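Local coordinates for erythrocyte membrane protein 1 (Plasmodium falciparum, PDB 6S8T), which is a surface adhesin of the malaria parasite, here represented by its DBLbeta domain, which binds the human receptor ICAM-1 in the cytoadhesion of infected erythrocytes, at residues H201-Q204 with T205-Q208; I213-G216 with K217-E220. All blocks are in the same frame, centred on the assembly; numbering follows the deposited sequence.

Contact 1. Residues H201-Q204 with T205-Q208; sequences HGDQ and TKLQ
Thr205, Lys206, Leu207 and Gln208 each donate their backbone N-H to the carbonyl four residues back, on His201, Gly202, Asp203 and Gln204, so the eight residues form the N-cap and first two turns of helix 202-221. His201 holds the N-cap position and uses its ring as the cap: ND1 accepts the N-H of Asp203 at 3.3 Å, a fairly straight bond (162°), with Asp203 N lying 32° out of the ring plane. The same residue's carbonyl takes two donors. Thr205 N comes at 2.9 Å, while Thr205 OG1, placed beside its own backbone N by a chi1 of -61°, donates to His201 O at 3.0 Å from above the carbonyl plane. On the inward side, the chain of Gln204 bends at chi2 and runs beside Leu207 in the same direction, Gln204 OE1 passing 3.9 Å from the methyl Leu207 CD2. One water joins the two glutamines a turn apart, donating to Gln204 OE1 at 2.8 Å and accepting from Gln208 NE2 at 2.9 Å. Both amides are held from outside as well: Arg115 donates to Gln204 OE1, Arg249 to Gln208 OE1, and Gln208 NE2 reaches the carbonyl of Ile192, while Leu207 packs on Leu123 of helix 121-124. Asp203 OD1 and Lys206 NZ, 4.4 Å apart, lie beyond a salt bridge, though their opposite charges probably attract weakly. The capping bond is consistent with an imidazole unprotonated at ND1, and Asp203 in the first turn probably suits the positive end of the helix dipole; the buried Gln204 gains a water and an arginine for its amide oxygen OE1.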
# COMPACT_ATOMS: atom_id res chain seq x y z
N HIS A 201 13.05 9.23 -1.02
CA HIS A 201 13.72 9.14 -2.30
C HIS A 201 13.89 10.56 -2.83
O HIS A 201 13.27 11.50 -2.34
CB HIS A 201 12.92 8.27 -3.27
CG HIS A 201 13.65 7.93 -4.53
ND1 HIS A 201 13.45 8.61 -5.71
CD2 HIS A 201 14.58 6.99 -4.80
CE1 HIS A 201 14.23 8.10 -6.65
NE2 HIS A 201 14.93 7.12 -6.12
N GLY A 202 14.76 10.70 -3.83
CA GLY A 202 15.00 12.01 -4.42
C GLY A 202 13.74 12.63 -4.98
O GLY A 202 13.45 13.80 -4.73
N ASP A 203 12.98 11.85 -5.75
CA ASP A 203 11.75 12.38 -6.34
C ASP A 203 10.71 12.71 -5.27
O ASP A 203 9.96 13.68 -5.42
CB ASP A 203 11.18 11.39 -7.35
CG ASP A 203 12.10 11.20 -8.56
OD1 ASP A 203 12.80 12.16 -8.94
OD2 ASP A 203 12.10 10.09 -9.13
N GLN A 204 10.65 11.92 -4.19
CA GLN A 204 9.66 12.17 -3.15
C GLN A 204 10.02 13.39 -2.32
O GLN A 204 9.12 14.13 -1.90
CB GLN A 204 9.52 10.93 -2.26
CG GLN A 204 9.19 9.65 -3.02
CD GLN A 204 7.93 9.77 -3.87
OE1 GLN A 204 6.87 10.15 -3.37
NE2 GLN A 204 8.05 9.46 -5.15
N THR A 205 11.31 13.63 -2.08
CA THR A 205 11.74 14.84 -1.38
C THR A 205 11.33 16.09 -2.15
O THR A 205 10.87 17.07 -1.56
CB THR A 205 13.26 14.81 -1.17
OG1 THR A 205 13.60 13.68 -0.36
CG2 THR A 205 13.73 16.09 -0.48
N LYS A 206 11.51 16.08 -3.48
CA LYS A 206 11.06 17.20 -4.30
C LYS A 206 9.55 17.33 -4.27
O LYS A 206 9.02 18.45 -4.25
CB LYS A 206 11.56 17.02 -5.73
CG LYS A 206 11.11 18.11 -6.69
CD LYS A 206 11.75 17.93 -8.06
CE LYS A 206 11.43 16.57 -8.65
NZ LYS A 206 12.03 16.38 -9.99
N LEU A 207 8.83 16.21 -4.25
CA LEU A 207 7.37 16.25 -4.20
C LEU A 207 6.88 16.83 -2.88
O LEU A 207 5.98 17.68 -2.87
CB LEU A 207 6.81 14.85 -4.44
CG LEU A 207 5.31 14.59 -4.24
CD1 LEU A 207 4.47 15.65 -4.91
CD2 LEU A 207 4.96 13.21 -4.77
N GLN A 208 7.47 16.41 -1.76
CA GLN A 208 7.05 16.94 -0.47
C GLN A 208 7.38 18.42 -0.34
O GLN A 208 6.67 19.15 0.37
CB GLN A 208 7.71 16.15 0.66
CG GLN A 208 7.17 14.74 0.81
CD GLN A 208 5.69 14.72 1.14
OE1 GLN A 208 5.19 15.56 1.88
NE2 GLN A 208 4.97 13.75 0.56
O HOH W 1 5.92 11.69 -1.20

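Contact 2. Residues I213-G216 with K217-E220; sequences IIFG and KIKE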
# COMPACT_ATOMS: atom_id res chain seq x y z
N ILE A 213 5.12 24.23 0.33
CA ILE A 213 4.92 25.61 -0.12
C ILE A 213 3.46 25.87 -0.44
O ILE A 213 2.92 26.93 -0.10
CB ILE A 213 5.83 25.92 -1.32
CG1 ILE A 213 7.30 25.84 -0.91
CG2 ILE A 213 5.52 27.29 -1.89
CD1 ILE A 213 8.26 26.10 -2.04
N ILE A 214 2.79 24.91 -1.08
CA ILE A 214 1.39 25.09 -1.45
C ILE A 214 0.53 25.26 -0.20
O ILE A 214 -0.27 26.21 -0.10
CB ILE A 214 0.90 23.92 -2.31
CG1 ILE A 214 1.64 23.90 -3.65
CG2 ILE A 214 -0.60 24.01 -2.54
CD1 ILE A 214 1.37 22.66 -4.48
N PHE A 215 0.67 24.36 0.77
CA PHE A 215 -0.14 24.44 1.98
C PHE A 215 0.23 25.63 2.86
O PHE A 215 -0.59 26.05 3.68
CB PHE A 215 -0.04 23.14 2.77
CG PHE A 215 -0.90 22.03 2.23
CD1 PHE A 215 -2.26 21.99 2.53
CD2 PHE A 215 -0.37 21.05 1.42
CE1 PHE A 215 -3.06 20.98 2.03
CE2 PHE A 215 -1.16 20.04 0.92
CZ PHE A 215 -2.51 20.00 1.22
N GLY A 216 1.44 26.17 2.72
CA GLY A 216 1.75 27.42 3.38
C GLY A 216 0.89 28.56 2.86
O GLY A 216 0.37 29.37 3.63
N LYS A 217 0.74 28.64 1.53
CA LYS A 217 -0.18 29.62 0.95
C LYS A 217 -1.62 29.30 1.29
O LYS A 217 -2.44 30.22 1.41
CB LYS A 217 0.01 29.67 -0.57
CG LYS A 217 1.12 30.58 -1.04
CD LYS A 217 0.82 32.03 -0.73
CE LYS A 217 1.79 32.96 -1.44
NZ LYS A 217 3.20 32.59 -1.17
N ILE A 218 -1.96 28.02 1.43
CA ILE A 218 -3.33 27.64 1.79
C ILE A 218 -3.68 28.14 3.18
O ILE A 218 -4.80 28.61 3.42
CB ILE A 218 -3.50 26.12 1.66
CG1 ILE A 218 -3.53 25.71 0.19
CG2 ILE A 218 -4.76 25.66 2.39
CD1 ILE A 218 -3.69 24.21 -0.03
N LYS A 219 -2.72 28.07 4.12
CA LYS A 219 -2.98 28.55 5.47
C LYS A 219 -3.32 30.04 5.47
O LYS A 219 -4.16 30.49 6.25
CB LYS A 219 -1.76 28.28 6.36
CG LYS A 219 -1.94 28.75 7.80
CD LYS A 219 -0.66 28.58 8.62
CE LYS A 219 -0.85 29.16 10.02
NZ LYS A 219 0.40 29.09 10.84
N GLU A 220 -2.68 30.81 4.59
CA GLU A 220 -3.00 32.22 4.45
C GLU A 220 -4.21 32.46 3.55
O GLU A 220 -4.89 33.47 3.70
CB GLU A 220 -1.79 32.99 3.92
CG GLU A 220 -1.84 34.49 4.14
CD GLU A 220 -1.59 34.89 5.59
OE1 GLU A 220 -1.16 34.02 6.38
OE2 GLU A 220 -1.84 36.06 5.94
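Ile218 reaches back along helix 202-221 to Phe215 and Ile214, and its CD1 methyl makes the side-chain packing of this contact. The Ile218 side chain lies alongside that of Phe215, both pointing the same way, with CD1 3.7 Å from Phe215 CD1 and 3.9 Å from Phe215 CE1, so that the methyl comes obliquely to the CD1-CE1 bond of the ring. With CG1 beside the backbone N (chi1 -72°) and chi2 extended at 179°, Ile218 turns CD1 back towards the preceding turn, where it also meets Ile214 CG2 at 4.0 Å. The two isoleucines cross at a slant. Helical bonds underlie this packing: Ile218 N donates to Ile214 O at 2.9 Å and Lys219 N to Phe215 O at 3.0 Å. The other side of the helix is much looser. Ile213 and Lys217 are exposed and linked through the backbone, Lys217 N to Ile213 O at 3.2 Å; the end of the Lys217 chain leads off from the preceding turn, and Gly216 contributes no side chain to this face. Glu220 is likewise exposed, whereas the extended chain of Lys219 carries its ammonium to a salt bridge with Glu239. The apolar face is enclosed by several helices: Ile214 packs on Val131 of helix 128-132, Phe215 meets Leu141 and Ile218 meets Ile138 of helix 137-163, and Leu248 of helix 246-268 touches both Ile218 and Lys219.

How the contacts relate
Contacts 1 and 2 lie in series on helix 202-221, at its capped start and near its end, and both belong to the Duffy-binding-like part of the chain. Their centres are 18 Å apart, and their nearest atoms, about 5 Å apart, do not touch. Both lie on the same side of the chain's centre, the centre of contact 1 about 18 Å and that of contact 2 about 28 Å from it. Arg249 of helix 246-268 ties them together, bonding to Gln208 in contact 1 and packing against Phe215 in contact 2. Residues 201-208 are held to the rest of the domain largely through glutamine amides, 213-220 through apolar side chains.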